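PDB 6H20: probable glutamine-binding lipoprotein GlnH (GLNBP) from Mycobacterium tuberculosis, which binds asparagine and related amino acids, and probably acts as an aspartate sensor that regulates protein kinase G and glutamate metabolism. Local coordinates for residues T136-D150 against P221-Y235. Sequence-based numbering, arbitrary orientation.
Sequences TVYLDANQRILAPRD and PYLHIVGPDMADQPY
Strand 139-148 pairs antiparallel with short strand 223-226 and with the start of strand 232-240, the latter part consistent with an interlobe hinge of this solute-binding protein. Ala141 with Gln233 on one side of residues 227-231, and Ile145 with Val226 and Ala147 with His224 on the other, are hydrogen-bonded pairs. The 227-231 linker is held by side chains and by backbone bonds of Gln143. Arg144 bends at chi3 (68°) and grips Gly227 side-on: NE and NH2 both donate to Gly227 O, NH2 at 2.8 Å. Ile225 CG2 lies over one face of that guanidinium. Asn142 OD1 takes the N-H of Ala231 at 2.9 Å, and its amide stacks on the Asp229 carboxylate with planes 16° apart. Gln143 N and Gln233 NE2 reach Ala231 O from opposite faces of its plane. At the 138-235 end, Tyr235 CB makes a CH-pi contact over the face of the Tyr138 ring, 3.9 Å from its centroid. Asp209 and Thr211 fix Tyr235 OH; Ser123 and Thr171 fix Gln233 OE1. Both side chains touch the bound asparagine. At the far end His224 is sandwiched between Val226 CG1 and Arg149 CA, and Tyr222 OH donates a very short 2.5 Å bond to Asp150 OD1. Antiparallel strands running between two lobes beside the ligand cleft are characteristic of the periplasmic binding protein fold.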
ATOM      1  N   THR A 136      -5.551  -5.102 -11.345  1.00 16.34           N
ATOM      2  CA  THR A 136      -6.558  -5.658 -10.455  1.00 14.88           C
ATOM      3  C   THR A 136      -6.019  -5.728  -9.021  1.00 14.10           C
ATOM      4  O   THR A 136      -4.823  -5.551  -8.751  1.00 15.40           O
ATOM      5  CB  THR A 136      -6.957  -7.061 -10.907  1.00 14.60           C
ATOM      6  OG1 THR A 136      -5.792  -7.899 -10.988  1.00 16.85           O
ATOM      7  CG2 THR A 136      -7.666  -7.011 -12.268  1.00 18.48           C
ATOM      8  N   VAL A 137      -6.927  -6.007  -8.085  1.00 16.56           N
ATOM      9  CA  VAL A 137      -6.579  -5.971  -6.664  1.00 14.85           C
ATOM     10  C   VAL A 137      -5.707  -7.168  -6.312  1.00 14.89           C
ATOM     11  O   VAL A 137      -6.070  -8.318  -6.591  1.00 17.01           O
ATOM     12  CB  VAL A 137      -7.862  -5.972  -5.820  1.00 15.40           C
ATOM     13  CG1 VAL A 137      -7.534  -6.049  -4.318  1.00 16.64           C
ATOM     14  CG2 VAL A 137      -8.727  -4.767  -6.145  1.00 16.90           C
ATOM     15  N   TYR A 138      -4.565  -6.912  -5.654  1.00 15.78           N
ATOM     16  CA  TYR A 138      -3.703  -8.006  -5.219  1.00 14.99           C
ATOM     17  C   TYR A 138      -3.721  -8.263  -3.714  1.00 15.67           C
ATOM     18  O   TYR A 138      -3.193  -9.291  -3.268  1.00 16.88           O
ATOM     19  CB  TYR A 138      -2.256  -7.824  -5.728  1.00 14.21           C
ATOM     20  CG  TYR A 138      -1.452  -6.722  -5.068  1.00 12.77           C
ATOM     21  CD1 TYR A 138      -0.752  -6.950  -3.890  1.00 15.65           C
ATOM     22  CD2 TYR A 138      -1.377  -5.458  -5.650  1.00 14.42           C
ATOM     23  CE1 TYR A 138      -0.009  -5.938  -3.304  1.00 14.55           C
ATOM     24  CE2 TYR A 138      -0.628  -4.437  -5.068  1.00 14.41           C
ATOM     25  CZ  TYR A 138       0.042  -4.693  -3.883  1.00 13.27           C
ATOM     26  OH  TYR A 138       0.775  -3.686  -3.310  1.00 15.12           O
ATOM     27  N   LEU A 139      -4.340  -7.386  -2.932  1.00 15.49           N
ATOM     28  CA  LEU A 139      -4.508  -7.613  -1.503  1.00 14.69           C
ATOM     29  C   LEU A 139      -5.550  -6.614  -1.045  1.00 16.89           C
ATOM     30  O   LEU A 139      -5.528  -5.467  -1.491  1.00 17.27           O
ATOM     31  CB  LEU A 139      -3.189  -7.352  -0.761  1.00 16.20           C
ATOM     32  CG  LEU A 139      -3.176  -7.703   0.730  1.00 15.25           C
ATOM     33  CD1 LEU A 139      -3.305  -9.198   0.917  1.00 17.27           C
ATOM     34  CD2 LEU A 139      -1.881  -7.205   1.365  1.00 17.79           C
ATOM     35  N   ASP A 140      -6.467  -7.044  -0.179  1.00 15.80           N
ATOM     36  CA  ASP A 140      -7.537  -6.170   0.298  1.00 15.38           C
ATOM     37  C   ASP A 140      -7.381  -5.955   1.796  1.00 17.25           C
ATOM     38  O   ASP A 140      -7.589  -6.884   2.586  1.00 23.42           O
ATOM     39  CB  ASP A 140      -8.912  -6.753  -0.022  1.00 18.61           C
ATOM     40  CG  ASP A 140     -10.027  -5.783   0.284  1.00 23.88           C
ATOM     41  OD1 ASP A 140      -9.866  -4.581  -0.025  1.00 22.40           O
ATOM     42  OD2 ASP A 140     -11.070  -6.219   0.828  1.00 30.50           O
ATOM     43  N   ALA A 141      -7.030  -4.739   2.185  1.00 15.16           N
ATOM     44  CA  ALA A 141      -6.833  -4.390   3.587  1.00 14.36           C
ATOM     45  C   ALA A 141      -7.961  -3.469   4.053  1.00 14.99           C
ATOM     46  O   ALA A 141      -8.845  -3.081   3.284  1.00 16.00           O
ATOM     47  CB  ALA A 141      -5.457  -3.742   3.778  1.00 16.38           C
ATOM     48  N   ASN A 142      -7.950  -3.134   5.340  1.00 15.36           N
ATOM     49  CA  ASN A 142      -8.951  -2.202   5.842  1.00 16.63           C
ATOM     50  C   ASN A 142      -8.344  -1.351   6.943  1.00 14.80           C
ATOM     51  O   ASN A 142      -7.596  -1.861   7.790  1.00 16.17           O
ATOM     52  CB  ASN A 142     -10.200  -2.910   6.367  1.00 21.99           C
ATOM     53  CG  ASN A 142     -11.442  -2.044   6.243  1.00 23.26           C
ATOM     54  OD1 ASN A 142     -11.552  -1.003   6.900  1.00 26.57           O
ATOM     55  ND2 ASN A 142     -12.386  -2.465   5.391  1.00 23.31           N
ATOM     56  N   GLN A 143      -8.691  -0.061   6.935  1.00 13.71           N
ATOM     57  CA  GLN A 143      -8.118   0.880   7.897  1.00 13.38           C
ATOM     58  C   GLN A 143      -8.616   0.573   9.307  1.00 13.21           C
ATOM     59  O   GLN A 143      -9.828   0.450   9.534  1.00 15.18           O
ATOM     60  CB  GLN A 143      -8.508   2.309   7.518  1.00 14.54           C
ATOM     61  CG  GLN A 143      -7.890   3.364   8.457  1.00 14.60           C
ATOM     62  CD  GLN A 143      -7.903   4.750   7.834  1.00 14.92           C
ATOM     63  OE1 GLN A 143      -8.250   4.917   6.662  1.00 16.46           O
ATOM     64  NE2 GLN A 143      -7.531   5.757   8.626  1.00 15.73           N
ATOM     65  N   ARG A 144      -7.686   0.491  10.265  1.00 14.77           N
ATOM     66  CA  ARG A 144      -8.037   0.285  11.674  1.00 15.32           C
ATOM     67  C   ARG A 144      -7.182   1.214  12.537  1.00 13.12           C
ATOM     68  O   ARG A 144      -6.577   2.172  12.042  1.00 13.68           O
ATOM     69  CB  ARG A 144      -7.940  -1.200  12.069  1.00 15.27           C
ATOM     70  CG  ARG A 144      -8.912  -2.086  11.277  1.00 14.86           C
ATOM     71  CD  ARG A 144      -8.929  -3.521  11.780  1.00 16.92           C
ATOM     72  NE  ARG A 144      -9.509  -3.595  13.117  1.00 18.64           N
ATOM     73  CZ  ARG A 144      -9.440  -4.676  13.891  1.00 22.12           C
ATOM     74  NH1 ARG A 144      -8.819  -5.764  13.451  1.00 21.63           N
ATOM     75  NH2 ARG A 144      -9.992  -4.673  15.099  1.00 22.52           N
ATOM     76  N   ILE A 145      -7.127   0.922  13.835  1.00 13.66           N
ATOM     77  CA  ILE A 145      -6.447   1.764  14.819  1.00 16.35           C
ATOM     78  C   ILE A 145      -5.392   0.937  15.548  1.00 13.72           C
ATOM     79  O   ILE A 145      -5.640  -0.217  15.916  1.00 15.90           O
ATOM     80  CB  ILE A 145      -7.462   2.347  15.829  1.00 16.40           C
ATOM     81  CG1 ILE A 145      -8.529   3.194  15.126  1.00 17.09           C
ATOM     82  CG2 ILE A 145      -6.747   3.152  16.909  1.00 16.00           C
ATOM     83  CD1 ILE A 145      -9.740   3.521  16.005  1.00 20.44           C
ATOM     84  N   LEU A 146      -4.224   1.540  15.781  1.00 13.91           N
ATOM     85  CA  LEU A 146      -3.146   0.937  16.557  1.00 13.47           C
ATOM     86  C   LEU A 146      -2.890   1.795  17.792  1.00 14.54           C
ATOM     87  O   LEU A 146      -2.692   3.011  17.681  1.00 15.80           O
ATOM     88  CB  LEU A 146      -1.868   0.867  15.707  1.00 16.44           C
ATOM     89  CG  LEU A 146      -0.613   0.299  16.372  1.00 15.77           C
ATOM     90  CD1 LEU A 146      -0.730  -1.196  16.456  1.00 21.22           C
ATOM     91  CD2 LEU A 146       0.631   0.692  15.562  1.00 21.41           C
ATOM     92  N   ALA A 147      -2.898   1.175  18.968  1.00 15.07           N
ATOM     93  CA  ALA A 147      -2.666   1.915  20.201  1.00 16.14           C
ATOM     94  C   ALA A 147      -1.914   1.023  21.176  1.00 15.18           C
ATOM     95  O   ALA A 147      -1.901  -0.203  21.021  1.00 15.71           O
ATOM     96  CB  ALA A 147      -3.993   2.371  20.822  1.00 19.30           C
ATOM     97  N   PRO A 148      -1.264   1.598  22.181  1.00 15.17           N
ATOM     98  CA  PRO A 148      -0.632   0.755  23.205  1.00 15.39           C
ATOM     99  C   PRO A 148      -1.663  -0.086  23.943  1.00 15.87           C
ATOM    100  O   PRO A 148      -2.830   0.291  24.072  1.00 17.15           O
ATOM    101  CB  PRO A 148       0.021   1.774  24.148  1.00 17.50           C
ATOM    102  CG  PRO A 148       0.189   3.023  23.291  1.00 17.59           C
ATOM    103  CD  PRO A 148      -1.007   3.035  22.402  1.00 16.74           C
ATOM    104  N   ARG A 149      -1.206  -1.231  24.463  1.00 16.41           N
ATOM    105  CA  ARG A 149      -2.130  -2.169  25.107  1.00 17.06           C
ATOM    106  C   ARG A 149      -2.854  -1.567  26.312  1.00 21.33           C
ATOM    107  O   ARG A 149      -3.966  -2.002  26.639  1.00 21.80           O
ATOM    108  CB  ARG A 149      -1.392  -3.449  25.505  1.00 17.74           C
ATOM    109  CG  ARG A 149      -1.265  -4.424  24.356  1.00 17.52           C
ATOM    110  CD  ARG A 149      -0.140  -5.417  24.592  1.00 18.43           C
ATOM    111  NE  ARG A 149      -0.116  -6.373  23.506  1.00 21.43           N
ATOM    112  CZ  ARG A 149      -0.942  -7.412  23.425  1.00 25.44           C
ATOM    113  NH1 ARG A 149      -1.829  -7.641  24.395  1.00 26.45           N
ATOM    114  NH2 ARG A 149      -0.877  -8.215  22.381  1.00 25.61           N
ATOM    115  N   ASP A 150      -2.264  -0.578  26.982  1.00 17.58           N
ATOM    116  CA  ASP A 150      -2.930   0.024  28.132  1.00 20.89           C
ATOM    117  C   ASP A 150      -3.813   1.211  27.770  1.00 22.26           C
ATOM    118  O   ASP A 150      -4.420   1.804  28.669  1.00 23.29           O
ATOM    119  CB  ASP A 150      -1.917   0.427  29.209  1.00 23.42           C
ATOM    120  CG  ASP A 150      -0.842   1.352  28.686  1.00 21.13           C
ATOM    121  OD1 ASP A 150      -0.253   1.034  27.631  1.00 24.61           O
ATOM    122  OD2 ASP A 150      -0.565   2.383  29.348  1.00 27.38           O
ATOM    123  N   PRO A 221       5.447  -5.360  20.053  1.00 17.65           N
ATOM    124  CA  PRO A 221       4.284  -6.145  20.508  1.00 19.81           C
ATOM    125  C   PRO A 221       3.557  -5.559  21.713  1.00 19.59           C
ATOM    126  O   PRO A 221       2.534  -6.122  22.129  1.00 19.65           O
ATOM    127  CB  PRO A 221       4.879  -7.523  20.820  1.00 22.62           C
ATOM    128  CG  PRO A 221       6.219  -7.530  20.166  1.00 29.40           C
ATOM    129  CD  PRO A 221       6.699  -6.127  20.129  1.00 23.47           C
ATOM    130  N   TYR A 222       4.037  -4.448  22.268  1.00 17.30           N
ATOM    131  CA  TYR A 222       3.275  -3.704  23.264  1.00 18.61           C
ATOM    132  C   TYR A 222       2.055  -3.029  22.638  1.00 16.42           C
ATOM    133  O   TYR A 222       1.131  -2.633  23.355  1.00 17.87           O
ATOM    134  CB  TYR A 222       4.234  -2.713  23.940  1.00 19.64           C
ATOM    135  CG  TYR A 222       3.636  -1.589  24.768  1.00 23.61           C
ATOM    136  CD1 TYR A 222       2.743  -1.849  25.802  1.00 21.63           C
ATOM    137  CD2 TYR A 222       4.014  -0.264  24.540  1.00 21.25           C
ATOM    138  CE1 TYR A 222       2.219  -0.805  26.577  1.00 22.20           C
ATOM    139  CE2 TYR A 222       3.505   0.764  25.300  1.00 18.24           C
ATOM    140  CZ  TYR A 222       2.609   0.498  26.309  1.00 20.83           C
ATOM    141  OH  TYR A 222       2.110   1.557  27.050  1.00 23.17           O
ATOM    142  N   LEU A 223       2.024  -2.901  21.314  1.00 15.74           N
ATOM    143  CA  LEU A 223       0.890  -2.294  20.635  1.00 15.06           C
ATOM    144  C   LEU A 223      -0.103  -3.360  20.183  1.00 15.08           C
ATOM    145  O   LEU A 223       0.245  -4.532  19.988  1.00 18.83           O
ATOM    146  CB  LEU A 223       1.373  -1.491  19.426  1.00 15.16           C
ATOM    147  CG  LEU A 223       2.578  -0.605  19.702  1.00 14.71           C
ATOM    148  CD1 LEU A 223       2.945   0.120  18.407  1.00 14.84           C
ATOM    149  CD2 LEU A 223       2.270   0.409  20.793  1.00 17.20           C
ATOM    150  N   HIS A 224      -1.358  -2.939  20.009  1.00 15.76           N
ATOM    151  CA  HIS A 224      -2.393  -3.828  19.492  1.00 14.93           C
ATOM    152  C   HIS A 224      -3.333  -3.061  18.566  1.00 14.40           C
ATOM    153  O   HIS A 224      -3.438  -1.830  18.618  1.00 16.80           O
ATOM    154  CB  HIS A 224      -3.155  -4.595  20.601  1.00 15.77           C
ATOM    155  CG  HIS A 224      -4.000  -3.739  21.496  1.00 15.99           C
ATOM    156  ND1 HIS A 224      -4.849  -4.285  22.440  1.00 20.62           N
ATOM    157  CD2 HIS A 224      -4.132  -2.394  21.607  1.00 16.23           C
ATOM    158  CE1 HIS A 224      -5.469  -3.313  23.086  1.00 23.51           C
ATOM    159  NE2 HIS A 224      -5.049  -2.156  22.604  1.00 18.18           N
ATOM    160  N   ILE A 225      -4.034  -3.819  17.719  1.00 15.75           N
ATOM    161  CA  ILE A 225      -4.949  -3.260  16.734  1.00 14.98           C
ATOM    162  C   ILE A 225      -6.363  -3.366  17.276  1.00 16.67           C
ATOM    163  O   ILE A 225      -6.780  -4.433  17.757  1.00 17.06           O
ATOM    164  CB  ILE A 225      -4.817  -4.008  15.399  1.00 13.77           C
ATOM    165  CG1 ILE A 225      -3.418  -3.795  14.809  1.00 13.88           C
ATOM    166  CG2 ILE A 225      -5.890  -3.539  14.410  1.00 16.20           C
ATOM    167  CD1 ILE A 225      -3.100  -4.706  13.614  1.00 16.59           C
ATOM    168  N   VAL A 226      -7.098  -2.258  17.205  1.00 15.58           N
ATOM    169  CA  VAL A 226      -8.431  -2.145  17.776  1.00 17.74           C
ATOM    170  C   VAL A 226      -9.354  -1.472  16.770  1.00 18.44           C
ATOM    171  O   VAL A 226      -8.919  -0.895  15.765  1.00 19.58           O
ATOM    172  CB  VAL A 226      -8.429  -1.365  19.108  1.00 19.71           C
ATOM    173  CG1 VAL A 226      -7.511  -2.036  20.126  1.00 19.54           C
ATOM    174  CG2 VAL A 226      -7.995   0.073  18.883  1.00 21.08           C
ATOM    175  N   GLY A 227     -10.649  -1.560  17.055  1.00 20.35           N
ATOM    176  CA  GLY A 227     -11.648  -0.798  16.347  1.00 23.91           C
ATOM    177  C   GLY A 227     -12.222  -1.496  15.135  1.00 22.37           C
ATOM    178  O   GLY A 227     -11.756  -2.552  14.703  1.00 19.77           O
ATOM    179  N   PRO A 228     -13.245  -0.892  14.549  1.00 22.56           N
ATOM    180  CA  PRO A 228     -13.918  -1.502  13.402  1.00 21.35           C
ATOM    181  C   PRO A 228     -13.148  -1.237  12.117  1.00 21.77           C
ATOM    182  O   PRO A 228     -12.200  -0.456  12.069  1.00 21.64           O
ATOM    183  CB  PRO A 228     -15.249  -0.747  13.376  1.00 24.93           C
ATOM    184  CG  PRO A 228     -14.890   0.623  13.840  1.00 27.92           C
ATOM    185  CD  PRO A 228     -13.757   0.461  14.836  1.00 24.41           C
ATOM    186  N   ASP A 229     -13.570  -1.915  11.061  1.00 19.58           N
ATOM    187  CA  ASP A 229     -13.089  -1.560   9.736  1.00 19.01           C
ATOM    188  C   ASP A 229     -13.551  -0.142   9.416  1.00 26.25           C
ATOM    189  O   ASP A 229     -14.752   0.148   9.441  1.00 31.03           O
ATOM    190  CB  ASP A 229     -13.661  -2.551   8.723  1.00 19.32           C
ATOM    191  CG  ASP A 229     -12.962  -3.895   8.753  1.00 26.48           C
ATOM    192  OD1 ASP A 229     -11.906  -4.041   9.412  1.00 29.75           O
ATOM    193  OD2 ASP A 229     -13.473  -4.824   8.100  1.00 35.75           O
ATOM    194  N   MET A 230     -12.602   0.756   9.145  1.00 16.72           N
ATOM    195  CA  MET A 230     -12.911   2.165   8.937  1.00 15.88           C
ATOM    196  C   MET A 230     -12.965   2.571   7.469  1.00 16.42           C
ATOM    197  O   MET A 230     -13.540   3.625   7.159  1.00 20.06           O
ATOM    198  CB  MET A 230     -11.862   3.052   9.619  1.00 17.98           C
ATOM    199  CG  MET A 230     -11.806   2.880  11.137  1.00 15.86           C
ATOM    200  SD  MET A 230     -10.350   3.679  11.845  1.00 20.66           S
ATOM    201  CE  MET A 230     -10.662   5.381  11.427  1.00 19.34           C
ATOM    202  N   ALA A 231     -12.395   1.768   6.567  1.00 16.19           N
ATOM    203  CA  ALA A 231     -12.334   2.104   5.148  1.00 15.36           C
ATOM    204  C   ALA A 231     -11.587   1.029   4.384  1.00 14.67           C
ATOM    205  O   ALA A 231     -10.441   0.715   4.718  1.00 15.69           O
ATOM    206  CB  ALA A 231     -11.595   3.427   4.930  1.00 17.47           C
ATOM    207  N   ASP A 232     -12.217   0.484   3.347  1.00 16.19           N
ATOM    208  CA  ASP A 232     -11.577  -0.536   2.529  1.00 14.48           C
ATOM    209  C   ASP A 232     -10.348   0.023   1.816  1.00 15.19           C
ATOM    210  O   ASP A 232     -10.317   1.186   1.395  1.00 18.09           O
ATOM    211  CB  ASP A 232     -12.575  -1.005   1.469  1.00 16.88           C
ATOM    212  CG  ASP A 232     -12.022  -2.104   0.605  1.00 21.26           C
ATOM    213  OD1 ASP A 232     -11.566  -3.107   1.188  1.00 21.79           O
ATOM    214  OD2 ASP A 232     -12.049  -1.967  -0.644  1.00 23.53           O
ATOM    215  N   GLN A 233      -9.333  -0.831   1.663  1.00 15.28           N
ATOM    216  CA  GLN A 233      -8.057  -0.453   1.046  1.00 16.67           C
ATOM    217  C   GLN A 233      -7.653  -1.548   0.074  1.00 15.86           C
ATOM    218  O   GLN A 233      -6.882  -2.459   0.408  1.00 16.03           O
ATOM    219  CB  GLN A 233      -6.977  -0.254   2.117  1.00 14.29           C
ATOM    220  CG  GLN A 233      -7.409   0.666   3.257  1.00 14.73           C
ATOM    221  CD  GLN A 233      -7.585   2.124   2.846  1.00 14.23           C
ATOM    222  OE1 GLN A 233      -6.947   2.610   1.910  1.00 17.01           O
ATOM    223  NE2 GLN A 233      -8.444   2.833   3.564  1.00 16.36           N
ATOM    224  N   PRO A 234      -8.167  -1.505  -1.151  1.00 14.76           N
ATOM    225  CA  PRO A 234      -7.814  -2.537  -2.136  1.00 15.43           C
ATOM    226  C   PRO A 234      -6.535  -2.167  -2.872  1.00 14.42           C
ATOM    227  O   PRO A 234      -6.520  -1.186  -3.629  1.00 16.31           O
ATOM    228  CB  PRO A 234      -9.031  -2.547  -3.075  1.00 15.25           C
ATOM    229  CG  PRO A 234      -9.556  -1.095  -3.021  1.00 15.18           C
ATOM    230  CD  PRO A 234      -9.091  -0.487  -1.690  1.00 14.03           C
ATOM    231  N   TYR A 235      -5.462  -2.927  -2.658  1.00 14.13           N
ATOM    232  CA  TYR A 235      -4.165  -2.575  -3.232  1.00 13.86           C
ATOM    233  C   TYR A 235      -4.098  -2.930  -4.709  1.00 13.04           C
ATOM    234  O   TYR A 235      -4.485  -4.025  -5.124  1.00 15.02           O
ATOM    235  CB  TYR A 235      -3.046  -3.347  -2.538  1.00 14.43           C
ATOM    236  CG  TYR A 235      -2.792  -3.004  -1.091  1.00 15.15           C
ATOM    237  CD1 TYR A 235      -3.482  -1.983  -0.439  1.00 14.29           C
ATOM    238  CD2 TYR A 235      -1.859  -3.718  -0.379  1.00 16.73           C
ATOM    239  CE1 TYR A 235      -3.221  -1.682   0.916  1.00 15.66           C
ATOM    240  CE2 TYR A 235      -1.591  -3.429   0.951  1.00 16.21           C
ATOM    241  CZ  TYR A 235      -2.269  -2.422   1.591  1.00 15.97           C
ATOM    242  OH  TYR A 235      -1.975  -2.158   2.922  1.00 14.55           O
TER
HETATM  243  O   HOH W   1     -11.952  -4.502   3.470  1.00 39.51           O
HETATM  244  O   HOH W   2      -9.075   5.623   3.953  1.00 33.16           O
HETATM  245  O   HOH W   3      -9.369  -5.856  17.561  1.00 35.03           O
HETATM  246  O   HOH W   4       0.619  -7.191  20.165  1.00 35.50           O